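PDB 6DRU: glycosyl hydrolases family 31 family protein from Aspergillus niger, which releases alpha-xylose by hydrolysis from the non-reducing terminal glucose of xyloglucan oligosaccharides. Local coordinates for residues A188-G197 against F208-V219. Residues are numbered along the deposited sequence; the frame is centred on the assembly and turned at random.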
loop_
_atom_site.group_PDB
_atom_site.type_symbol
_atom_site.label_atom_id
_atom_site.label_comp_id
_atom_site.label_asym_id
_atom_site.label_seq_id
_atom_site.Cartn_x
_atom_site.Cartn_y
_atom_site.Cartn_z
ATOM N N ALA A 188 25.079 18.880 -18.430
ATOM C CA ALA A 188 24.495 17.554 -18.532
ATOM C C ALA A 188 24.049 17.102 -17.147
ATOM O O ALA A 188 24.522 17.606 -16.125
ATOM C CB ALA A 188 25.484 16.548 -19.135
ATOM N N PHE A 189 23.135 16.134 -17.127
ATOM C CA PHE A 189 22.477 15.712 -15.898
ATOM C C PHE A 189 22.261 14.207 -15.938
ATOM O O PHE A 189 21.818 13.670 -16.958
ATOM C CB PHE A 189 21.142 16.451 -15.728
ATOM C CG PHE A 189 20.473 16.232 -14.397
ATOM C CD1 PHE A 189 19.663 15.128 -14.184
ATOM C CD2 PHE A 189 20.632 17.147 -13.369
ATOM C CE1 PHE A 189 19.038 14.931 -12.966
ATOM C CE2 PHE A 189 20.008 16.956 -12.149
ATOM C CZ PHE A 189 19.211 15.847 -11.948
ATOM N N ILE A 190 22.575 13.534 -14.833
ATOM C CA ILE A 190 22.417 12.090 -14.708
ATOM C C ILE A 190 21.573 11.807 -13.474
ATOM O O ILE A 190 21.972 12.146 -12.355
ATOM C CB ILE A 190 23.769 11.366 -14.604
ATOM C CG1 ILE A 190 24.649 11.692 -15.808
ATOM C CG2 ILE A 190 23.559 9.860 -14.489
ATOM C CD1 ILE A 190 26.033 11.086 -15.728
ATOM N N TRP A 191 20.412 11.189 -13.679
ATOM C CA TRP A 191 19.547 10.730 -12.592
ATOM C C TRP A 191 19.964 9.300 -12.270
ATOM O O TRP A 191 19.458 8.335 -12.847
ATOM C CB TRP A 191 18.085 10.849 -13.007
ATOM C CG TRP A 191 17.046 10.432 -12.000
ATOM C CD1 TRP A 191 16.306 9.286 -12.019
ATOM C CD2 TRP A 191 16.596 11.178 -10.860
ATOM N NE1 TRP A 191 15.436 9.262 -10.957
ATOM C CE2 TRP A 191 15.594 10.411 -10.229
ATOM C CE3 TRP A 191 16.948 12.412 -10.305
ATOM C CZ2 TRP A 191 14.945 10.837 -9.073
ATOM C CZ3 TRP A 191 16.299 12.834 -9.155
ATOM C CH2 TRP A 191 15.308 12.048 -8.554
ATOM N N ASN A 192 20.917 9.165 -11.345
ATOM C CA ASN A 192 21.552 7.881 -11.031
ATOM C C ASN A 192 20.632 7.051 -10.134
ATOM O O ASN A 192 20.858 6.871 -8.935
ATOM C CB ASN A 192 22.910 8.112 -10.380
ATOM C CG ASN A 192 23.695 6.828 -10.195
ATOM O OD1 ASN A 192 23.520 5.863 -10.941
ATOM N ND2 ASN A 192 24.568 6.809 -9.196
ATOM N N MET A 193 19.569 6.527 -10.748
ATOM C CA MET A 193 18.532 5.803 -10.028
ATOM C C MET A 193 18.078 4.604 -10.855
ATOM O O MET A 193 17.790 4.757 -12.055
ATOM C CB MET A 193 17.340 6.715 -9.721
ATOM C CG MET A 193 17.699 7.988 -8.972
ATOM S SD MET A 193 17.920 7.714 -7.207
ATOM C CE MET A 193 16.214 7.656 -6.667
ATOM N N PRO A 194 18.009 3.411 -10.263
ATOM C CA PRO A 194 17.487 2.241 -10.978
ATOM C C PRO A 194 15.978 2.062 -10.891
ATOM O O PRO A 194 15.457 1.103 -11.471
ATOM C CB PRO A 194 18.203 1.086 -10.268
ATOM C CG PRO A 194 18.318 1.560 -8.862
ATOM C CD PRO A 194 18.521 3.056 -8.928
ATOM N N ALA A 195 15.271 2.945 -10.196
ATOM C CA ALA A 195 13.837 2.793 -10.018
ATOM C C ALA A 195 13.077 3.287 -11.242
ATOM O O ALA A 195 13.498 4.222 -11.928
ATOM C CB ALA A 195 13.366 3.552 -8.775
ATOM N N GLU A 196 11.946 2.643 -11.513
ATOM C CA GLU A 196 11.040 3.151 -12.528
ATOM C C GLU A 196 10.447 4.479 -12.075
ATOM O O GLU A 196 10.357 4.777 -10.881
ATOM C CB GLU A 196 9.926 2.144 -12.813
ATOM C CG GLU A 196 10.398 0.876 -13.503
ATOM C CD GLU A 196 9.251 0.037 -14.036
ATOM O OE1 GLU A 196 8.097 0.271 -13.622
ATOM O OE2 GLU A 196 9.503 -0.857 -14.872
ATOM N N GLY A 197 10.042 5.289 -13.047
ATOM C CA GLY A 197 9.508 6.593 -12.719
ATOM C C GLY A 197 9.067 7.417 -13.907
ATOM O O GLY A 197 8.306 6.949 -14.758
ATOM N N PHE A 208 12.092 14.726 -12.041
ATOM C CA PHE A 208 12.367 13.297 -12.053
ATOM C C PHE A 208 11.700 12.655 -10.848
ATOM O O PHE A 208 11.670 13.241 -9.760
ATOM C CB PHE A 208 13.872 13.020 -12.027
ATOM C CG PHE A 208 14.607 13.564 -13.214
ATOM C CD1 PHE A 208 15.086 14.865 -13.214
ATOM C CD2 PHE A 208 14.820 12.777 -14.334
ATOM C CE1 PHE A 208 15.764 15.372 -14.308
ATOM C CE2 PHE A 208 15.497 13.276 -15.432
ATOM C CZ PHE A 208 15.969 14.577 -15.419
ATOM N N THR A 209 11.165 11.449 -11.037
ATOM C CA THR A 209 10.492 10.728 -9.967
ATOM C C THR A 209 11.060 9.320 -9.843
ATOM O O THR A 209 11.601 8.762 -10.801
ATOM C CB THR A 209 8.970 10.639 -10.187
ATOM O OG1 THR A 209 8.691 9.773 -11.293
ATOM C CG2 THR A 209 8.380 12.015 -10.462
ATOM N N ALA A 210 10.930 8.757 -8.644
ATOM C CA ALA A 210 11.336 7.387 -8.360
ATOM C C ALA A 210 10.196 6.695 -7.631
ATOM O O ALA A 210 9.741 7.180 -6.589
ATOM C CB ALA A 210 12.617 7.351 -7.521
ATOM N N ALA A 211 9.734 5.566 -8.177
ATOM C CA ALA A 211 8.570 4.886 -7.613
ATOM C C ALA A 211 8.846 4.377 -6.203
ATOM O O ALA A 211 8.007 4.523 -5.307
ATOM C CB ALA A 211 8.146 3.735 -8.523
ATOM N N SER A 212 10.013 3.776 -5.988
ATOM C CA SER A 212 10.381 3.262 -4.677
ATOM C C SER A 212 11.895 3.268 -4.574
ATOM O O SER A 212 12.579 2.730 -5.449
ATOM C CB SER A 212 9.829 1.848 -4.457
ATOM O OG SER A 212 10.281 1.308 -3.226
ATOM N N THR A 213 12.412 3.879 -3.514
ATOM C CA THR A 213 13.852 3.982 -3.330
ATOM C C THR A 213 14.141 4.273 -1.866
ATOM O O THR A 213 13.245 4.602 -1.086
ATOM C CB THR A 213 14.456 5.067 -4.227
ATOM O OG1 THR A 213 15.882 5.063 -4.094
ATOM C CG2 THR A 213 13.921 6.437 -3.837
ATOM N N THR A 214 15.415 4.140 -1.504
ATOM C CA THR A 214 15.898 4.521 -0.187
ATOM C C THR A 214 16.884 5.677 -0.242
ATOM O O THR A 214 17.402 6.081 0.805
ATOM C CB THR A 214 16.553 3.325 0.517
ATOM O OG1 THR A 214 17.775 2.981 -0.151
ATOM C CG2 THR A 214 15.617 2.123 0.507
ATOM N N LEU A 215 17.149 6.225 -1.430
ATOM C CA LEU A 215 18.161 7.257 -1.613
ATOM C C LEU A 215 18.043 7.892 -2.993
ATOM O O LEU A 215 17.947 7.184 -4.000
ATOM C CB LEU A 215 19.562 6.671 -1.427
ATOM C CG LEU A 215 20.730 7.577 -1.825
ATOM C CD1 LEU A 215 20.772 8.812 -0.942
ATOM C CD2 LEU A 215 22.047 6.821 -1.765
ATOM N N VAL A 216 18.053 9.223 -3.049
ATOM C CA VAL A 216 18.055 9.967 -4.303
ATOM C C VAL A 216 19.491 10.350 -4.629
ATOM O O VAL A 216 20.263 10.722 -3.737
ATOM C CB VAL A 216 17.149 11.211 -4.214
ATOM C CG1 VAL A 216 17.103 11.935 -5.547
ATOM C CG2 VAL A 216 15.750 10.812 -3.783
ATOM N N ASP A 217 19.853 10.260 -5.909
ATOM C CA ASP A 217 21.240 10.449 -6.327
ATOM C C ASP A 217 21.260 10.994 -7.747
ATOM O O ASP A 217 20.717 10.365 -8.660
ATOM C CB ASP A 217 22.010 9.126 -6.239
ATOM C CG ASP A 217 23.495 9.282 -6.519
ATOM O OD1 ASP A 217 23.969 10.429 -6.666
ATOM O OD2 ASP A 217 24.195 8.248 -6.581
ATOM N N TYR A 218 21.882 12.159 -7.934
ATOM C CA TYR A 218 22.053 12.709 -9.271
ATOM C C TYR A 218 23.379 13.452 -9.355
ATOM O O TYR A 218 23.973 13.828 -8.341
ATOM C CB TYR A 218 20.885 13.625 -9.670
ATOM C CG TYR A 218 20.732 14.899 -8.861
ATOM C CD1 TYR A 218 21.440 16.048 -9.194
ATOM C CD2 TYR A 218 19.848 14.964 -7.792
ATOM C CE1 TYR A 218 21.292 17.217 -8.469
ATOM C CE2 TYR A 218 19.692 16.131 -7.062
ATOM C CZ TYR A 218 20.415 17.253 -7.407
ATOM O OH TYR A 218 20.266 18.415 -6.685
ATOM N N VAL A 219 23.838 13.651 -10.592
ATOM C CA VAL A 219 25.096 14.326 -10.890
ATOM C C VAL A 219 24.835 15.370 -11.966
ATOM O O VAL A 219 24.133 15.098 -12.946
ATOM C CB VAL A 219 26.186 13.334 -11.357
ATOM C CG1 VAL A 219 27.481 14.067 -11.665
ATOM C CG2 VAL A 219 26.423 12.260 -10.309
#
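F189 lies between F208 and Y218, its ring nearly parallel to both but slid so far along each that overlap is slight; the centroids are 5.1 Å apart in either pair, and F141 meets F189 and Y218 edge-to-face. At I190 the backbone pairs with V219 through two hydrogen bonds, I190 N to V219 O at 2.9 Å and V219 N to I190 O at 3.0 Å. W191 sends its indole inward, CG anti to the backbone N (chi1 -179°). F208 CB sits over the centre of the six-membered ring of this indole, 3.4 Å from the centroid, M193 CG covers the other face near the rim, and V216 CG1 reaches CH2. F189, W191, F208 and Y218 form an aromatic cluster between two sheets of an N-terminal beta-sandwich of the GH31 enzyme: strands 187-191 and 216-222 are antiparallel neighbours in one sheet, 205-213 belongs to the other, and the chain changes sheets at A211 and S212. N192, centre of an inverse gamma turn, gives ND2 to D217 OD2 (3.0 Å) from above the carboxylate plane and to S45 OG; R30 forms a salt bridge with OD2. M193 bends at chi2 and chi3, bringing CE to A210 CB (3.7 Å). E196 O accepts a hydrogen bond from A211 N (2.9 Å).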